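Local atomic coordinates of mevalonate 3-kinase (PDB entry 4RKS), a protein that phosphorylates (R)-mevalonate with ATP to give mevalonate 3-phosphate, in an alternative mevalonate pathway of isoprenoid biosynthesis found in extreme acidophiles. Residues L37-H51 and H211-K224. Numbering follows the deposited sequence.
With MEV ((R)-mevalonate), chain C.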
loop_
_atom_site.group_PDB
_atom_site.type_symbol
_atom_site.label_atom_id
_atom_site.label_comp_id
_atom_site.label_asym_id
_atom_site.label_seq_id
_atom_site.Cartn_x
_atom_site.Cartn_y
_atom_site.Cartn_z
ATOM N N LEU A 37 2.485 -9.957 4.130
ATOM C CA LEU A 37 3.160 -8.757 4.587
ATOM C C LEU A 37 4.621 -8.734 4.194
ATOM O O LEU A 37 5.334 -9.710 4.415
ATOM C CB LEU A 37 3.016 -8.634 6.110
ATOM C CG LEU A 37 1.564 -8.508 6.573
ATOM C CD1 LEU A 37 1.459 -8.552 8.100
ATOM C CD2 LEU A 37 0.979 -7.227 6.016
ATOM N N LEU A 38 5.069 -7.605 3.643
ATOM C CA LEU A 38 6.456 -7.485 3.205
ATOM C C LEU A 38 7.423 -7.074 4.317
ATOM O O LEU A 38 7.184 -6.116 5.047
ATOM C CB LEU A 38 6.565 -6.479 2.060
ATOM C CG LEU A 38 7.997 -6.266 1.570
ATOM C CD1 LEU A 38 8.491 -7.532 0.884
ATOM C CD2 LEU A 38 8.043 -5.074 0.625
ATOM N N GLY A 39 8.524 -7.808 4.427
ATOM C CA GLY A 39 9.624 -7.401 5.268
ATOM C C GLY A 39 10.924 -7.702 4.566
ATOM O O GLY A 39 11.241 -8.872 4.306
ATOM N N GLY A 40 11.683 -6.654 4.255
ATOM C CA GLY A 40 12.982 -6.826 3.630
ATOM C C GLY A 40 13.045 -6.234 2.239
ATOM O O GLY A 40 12.203 -6.516 1.383
ATOM N N ILE A 41 14.069 -5.419 2.014
ATOM C CA ILE A 41 14.284 -4.750 0.742
ATOM C C ILE A 41 15.713 -5.066 0.249
ATOM O O ILE A 41 16.667 -5.027 1.029
ATOM C CB ILE A 41 14.025 -3.215 0.909
ATOM C CG1 ILE A 41 12.790 -2.790 0.128
ATOM C CG2 ILE A 41 15.222 -2.377 0.536
ATOM C CD1 ILE A 41 11.547 -3.480 0.567
ATOM N N ALA A 42 15.853 -5.410 -1.029
ATOM C CA ALA A 42 17.135 -5.892 -1.571
ATOM C C ALA A 42 18.226 -4.834 -1.562
ATOM O O ALA A 42 19.407 -5.144 -1.423
ATOM C CB ALA A 42 16.947 -6.402 -2.980
ATOM N N ASN A 43 17.812 -3.585 -1.707
ATOM C CA ASN A 43 18.739 -2.477 -1.872
ATOM C C ASN A 43 18.047 -1.143 -1.557
ATOM O O ASN A 43 16.901 -0.939 -1.941
ATOM C CB ASN A 43 19.290 -2.484 -3.297
ATOM C CG ASN A 43 20.151 -1.299 -3.582
ATOM O OD1 ASN A 43 19.659 -0.241 -3.971
ATOM N ND2 ASN A 43 21.453 -1.454 -3.377
ATOM N N PRO A 44 18.736 -0.239 -0.843
ATOM C CA PRO A 44 18.149 1.041 -0.404
ATOM C C PRO A 44 17.758 2.012 -1.529
ATOM O O PRO A 44 16.963 2.930 -1.299
ATOM C CB PRO A 44 19.264 1.662 0.453
ATOM C CG PRO A 44 20.518 0.958 0.036
ATOM C CD PRO A 44 20.089 -0.438 -0.296
ATOM N N VAL A 45 18.312 1.826 -2.718
ATOM C CA VAL A 45 18.002 2.719 -3.827
ATOM C C VAL A 45 16.830 2.207 -4.673
ATOM O O VAL A 45 15.811 2.882 -4.794
ATOM C CB VAL A 45 19.217 2.925 -4.737
ATOM C CG1 VAL A 45 18.896 3.968 -5.800
ATOM C CG2 VAL A 45 20.440 3.355 -3.911
ATOM N N THR A 46 16.982 1.015 -5.249
ATOM C CA THR A 46 15.964 0.418 -6.105
ATOM C C THR A 46 14.772 -0.113 -5.313
ATOM O O THR A 46 13.654 -0.201 -5.830
ATOM C CB THR A 46 16.551 -0.732 -6.925
ATOM O OG1 THR A 46 16.871 -1.821 -6.049
ATOM C CG2 THR A 46 17.804 -0.272 -7.624
ATOM N N ARG A 47 15.043 -0.499 -4.070
ATOM C CA ARG A 47 14.040 -0.936 -3.100
ATOM C C ARG A 47 13.219 -2.137 -3.551
ATOM O O ARG A 47 12.053 -2.261 -3.183
ATOM C CB ARG A 47 13.113 0.229 -2.737
ATOM C CG ARG A 47 13.849 1.486 -2.277
ATOM C CD ARG A 47 12.965 2.319 -1.368
ATOM N NE ARG A 47 12.784 1.657 -0.080
ATOM C CZ ARG A 47 12.223 2.217 0.988
ATOM N NH1 ARG A 47 11.767 3.463 0.934
ATOM N NH2 ARG A 47 12.116 1.529 2.113
ATOM N N THR A 48 13.835 -3.040 -4.310
ATOM C CA THR A 48 13.186 -4.305 -4.672
ATOM C C THR A 48 12.840 -5.157 -3.433
ATOM O O THR A 48 13.691 -5.380 -2.581
ATOM C CB THR A 48 14.084 -5.122 -5.620
ATOM O OG1 THR A 48 14.458 -4.300 -6.728
ATOM C CG2 THR A 48 13.365 -6.374 -6.140
ATOM N N PRO A 49 11.581 -5.624 -3.329
ATOM C CA PRO A 49 11.161 -6.503 -2.224
ATOM C C PRO A 49 11.990 -7.793 -2.159
ATOM O O PRO A 49 12.181 -8.430 -3.193
ATOM C CB PRO A 49 9.703 -6.831 -2.568
ATOM C CG PRO A 49 9.255 -5.704 -3.427
ATOM C CD PRO A 49 10.459 -5.300 -4.231
ATOM N N LEU A 50 12.461 -8.175 -0.976
ATOM C CA LEU A 50 13.267 -9.393 -0.859
ATOM C C LEU A 50 12.459 -10.658 -1.108
ATOM O O LEU A 50 13.015 -11.700 -1.446
ATOM C CB LEU A 50 13.925 -9.471 0.516
ATOM C CG LEU A 50 15.238 -8.708 0.647
ATOM C CD1 LEU A 50 15.813 -8.872 2.040
ATOM C CD2 LEU A 50 16.239 -9.167 -0.410
ATOM N N HIS A 51 11.142 -10.576 -0.938
ATOM C CA HIS A 51 10.319 -11.764 -1.091
ATOM C C HIS A 51 8.911 -11.426 -1.570
ATOM O O HIS A 51 8.545 -10.252 -1.667
ATOM C CB HIS A 51 10.264 -12.543 0.230
ATOM C CG HIS A 51 9.495 -11.858 1.323
ATOM N ND1 HIS A 51 8.115 -11.836 1.365
ATOM C CD2 HIS A 51 9.913 -11.203 2.436
ATOM C CE1 HIS A 51 7.716 -11.190 2.449
ATOM N NE2 HIS A 51 8.787 -10.790 3.113
ATOM N N HIS A 211 12.006 -3.108 7.790
ATOM C CA HIS A 211 12.856 -3.724 6.774
ATOM C C HIS A 211 14.269 -4.026 7.290
ATOM O O HIS A 211 14.801 -5.120 7.088
ATOM C CB HIS A 211 12.932 -2.818 5.536
ATOM C CG HIS A 211 11.639 -2.708 4.792
ATOM N ND1 HIS A 211 10.800 -3.784 4.598
ATOM C CD2 HIS A 211 11.034 -1.647 4.207
ATOM C CE1 HIS A 211 9.736 -3.392 3.919
ATOM N NE2 HIS A 211 9.854 -2.099 3.669
ATOM N N GLN A 212 14.879 -3.059 7.959
ATOM C CA GLN A 212 16.249 -3.235 8.444
ATOM C C GLN A 212 16.355 -4.362 9.486
ATOM O O GLN A 212 17.289 -5.157 9.457
ATOM C CB GLN A 212 16.776 -1.918 9.029
ATOM C CG GLN A 212 18.247 -1.954 9.441
ATOM C CD GLN A 212 18.777 -0.601 9.907
ATOM O OE1 GLN A 212 18.007 0.325 10.185
ATOM N NE2 GLN A 212 20.099 -0.482 9.989
ATOM N N ASN A 213 15.395 -4.462 10.393
ATOM C CA ASN A 213 15.543 -5.453 11.469
ATOM C C ASN A 213 15.021 -6.855 11.142
ATOM O O ASN A 213 15.599 -7.843 11.590
ATOM C CB ASN A 213 14.873 -4.944 12.738
ATOM C CG ASN A 213 15.677 -3.862 13.412
ATOM O OD1 ASN A 213 16.385 -4.110 14.388
ATOM N ND2 ASN A 213 15.596 -2.659 12.880
ATOM N N ILE A 214 13.948 -6.953 10.355
ATOM C CA ILE A 214 13.345 -8.257 10.103
ATOM C C ILE A 214 14.334 -9.242 9.476
ATOM O O ILE A 214 14.290 -10.435 9.759
ATOM C CB ILE A 214 12.093 -8.167 9.199
ATOM C CG1 ILE A 214 11.222 -9.402 9.428
ATOM C CG2 ILE A 214 12.475 -8.013 7.692
ATOM C CD1 ILE A 214 10.098 -9.562 8.445
ATOM N N VAL A 215 15.249 -8.744 8.655
ATOM C CA VAL A 215 16.197 -9.620 7.973
ATOM C C VAL A 215 17.249 -10.168 8.953
ATOM O O VAL A 215 17.980 -11.109 8.645
ATOM C CB VAL A 215 16.883 -8.878 6.792
ATOM C CG1 VAL A 215 17.681 -9.846 5.931
ATOM C CG2 VAL A 215 15.828 -8.177 5.925
ATOM N N ARG A 216 17.316 -9.603 10.149
ATOM C CA ARG A 216 18.276 -10.114 11.130
ATOM C C ARG A 216 17.823 -11.429 11.782
ATOM O O ARG A 216 18.640 -12.156 12.364
ATOM C CB ARG A 216 18.541 -9.058 12.203
ATOM C CG ARG A 216 19.306 -7.859 11.679
ATOM C CD ARG A 216 19.302 -6.715 12.664
ATOM N NE ARG A 216 20.077 -5.599 12.138
ATOM C CZ ARG A 216 20.065 -4.377 12.647
ATOM N NH1 ARG A 216 19.310 -4.103 13.701
ATOM N NH2 ARG A 216 20.809 -3.432 12.099
ATOM N N SER A 217 16.530 -11.731 11.676
ATOM C CA SER A 217 15.946 -12.917 12.313
ATOM C C SER A 217 16.373 -14.248 11.677
ATOM O O SER A 217 16.432 -14.385 10.457
ATOM C CB SER A 217 14.417 -12.815 12.297
ATOM O OG SER A 217 13.825 -13.986 12.829
ATOM N N ASP A 218 16.653 -15.229 12.533
ATOM C CA ASP A 218 16.992 -16.584 12.105
ATOM C C ASP A 218 15.826 -17.274 11.397
ATOM O O ASP A 218 16.017 -18.223 10.641
ATOM C CB ASP A 218 17.422 -17.415 13.313
ATOM C CG ASP A 218 18.255 -16.614 14.297
ATOM O OD1 ASP A 218 19.077 -15.791 13.840
ATOM O OD2 ASP A 218 18.082 -16.793 15.521
ATOM N N LEU A 219 14.615 -16.805 11.661
ATOM C CA LEU A 219 13.438 -17.338 10.988
ATOM C C LEU A 219 13.193 -16.660 9.639
ATOM O O LEU A 219 12.273 -17.040 8.916
ATOM C CB LEU A 219 12.208 -17.173 11.877
ATOM C CG LEU A 219 12.346 -17.735 13.281
ATOM C CD1 LEU A 219 11.327 -17.079 14.192
ATOM C CD2 LEU A 219 12.155 -19.234 13.241
ATOM N N TYR A 220 14.009 -15.662 9.292
ATOM C CA TYR A 220 13.740 -14.895 8.077
ATOM C C TYR A 220 13.763 -15.737 6.800
ATOM O O TYR A 220 12.882 -15.563 5.952
ATOM C CB TYR A 220 14.704 -13.715 7.922
ATOM C CG TYR A 220 14.319 -12.807 6.771
ATOM C CD1 TYR A 220 13.075 -12.189 6.743
ATOM C CD2 TYR A 220 15.193 -12.571 5.721
ATOM C CE1 TYR A 220 12.707 -11.362 5.692
ATOM C CE2 TYR A 220 14.844 -11.738 4.681
ATOM C CZ TYR A 220 13.594 -11.145 4.664
ATOM O OH TYR A 220 13.245 -10.322 3.623
ATOM N N PRO A 221 14.760 -16.633 6.639
ATOM C CA PRO A 221 14.702 -17.458 5.426
ATOM C C PRO A 221 13.409 -18.250 5.248
ATOM O O PRO A 221 12.920 -18.330 4.124
ATOM C CB PRO A 221 15.889 -18.420 5.590
ATOM C CG PRO A 221 16.729 -17.874 6.701
ATOM C CD PRO A 221 16.120 -16.620 7.213
ATOM N N ALA A 222 12.876 -18.829 6.320
ATOM C CA ALA A 222 11.626 -19.584 6.232
ATOM C C ALA A 222 10.431 -18.664 5.994
ATOM O O ALA A 222 9.461 -19.051 5.345
ATOM C CB ALA A 222 11.403 -20.398 7.492
ATOM N N ARG A 223 10.498 -17.455 6.543
ATOM C CA ARG A 223 9.429 -16.470 6.370
ATOM C C ARG A 223 9.256 -16.141 4.894
ATOM O O ARG A 223 8.136 -16.072 4.396
ATOM C CB ARG A 223 9.728 -15.202 7.176
ATOM C CG ARG A 223 8.849 -13.991 6.851
ATOM C CD ARG A 223 7.370 -14.255 7.101
ATOM N NE ARG A 223 6.542 -13.201 6.524
ATOM C CZ ARG A 223 5.250 -13.327 6.228
ATOM N NH1 ARG A 223 4.622 -14.472 6.457
ATOM N NH2 ARG A 223 4.582 -12.308 5.688
ATOM N N LYS A 224 10.368 -15.959 4.190
ATOM C CA LYS A 224 10.320 -15.626 2.770
ATOM C C LYS A 224 9.648 -16.729 1.968
ATOM O O LYS A 224 8.895 -16.452 1.039
ATOM C CB LYS A 224 11.731 -15.365 2.221
ATOM C CG LYS A 224 12.364 -14.102 2.777
ATOM C CD LYS A 224 13.864 -14.162 2.699
ATOM C CE LYS A 224 14.331 -14.340 1.288
ATOM N NZ LYS A 224 15.810 -14.213 1.210
HETATM C C8 MEV C . 5.359 -2.509 3.186
HETATM O O8 MEV C . 6.477 -1.905 2.563
HETATM C C2 MEV C . 5.691 -2.704 4.650
HETATM C C3 MEV C . 4.539 -3.021 5.589
HETATM O O7 MEV C . 3.451 -2.147 5.428
HETATM C C4 MEV C . 4.047 -4.445 5.388
HETATM C C5 MEV C . 3.052 -4.589 4.252
HETATM O O3 MEV C . 2.071 -3.796 4.124
HETATM O O4 MEV C . 3.220 -5.501 3.408
HETATM C C6 MEV C . 5.073 -2.865 6.995
HETATM O O HOH W 1 7.577 -10.867 5.873
HETATM O O HOH W 2 15.940 -4.799 4.203
HETATM O O HOH W 3 15.259 -13.007 -1.265
#
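The first torsions of H211 and Y220 aim both rings at the G39-G40 peptide. H211 sets CG beside its own backbone N, chi1 -68°, and this brings the imidazole edge up to G40. Y220 holds CG opposite its N, chi1 -172°, and its phenol reaches G39. G40 N donates to H211 ND1 at 3.0 Å. The bond is nearly straight but tilted from the ring plane. On the other side of the same peptide link, Y220 OH donates to G39 O at 2.6 Å, on a lone pair in the carbonyl plane. I41 CD1 lies over one face of the H211 ring, a CH-pi contact 3.9 Å from the centroid. With ND1 accepting, H211 NE2 bonds to E159. E159 also forms a salt bridge with R47, whose guanidinium pairs with D208 as well. Without this ring, as with an alanine here, G40 N and E159 would probably lose a partner and a gap would open beneath I41 CD1. I214 CG2 packs 3.5 Å from G39 C. L50 CD1 meets V215 CG2 tip to tip. R223 NH2 donates to L37 O at 3.0 Å, in the guanidinium plane. Water 1 joins L37 O, R223 NE and H51 NE2, while D253 forms a salt bridge with R223 and accepts from L37 N. L38 N gives mevalonate O4 a straight bond of 2.8 Å. The contact joins a loop of the N-terminal family region to two helices of the C-terminal one, forming one wall of the mevalonate pocket in this GHMP-family kinase.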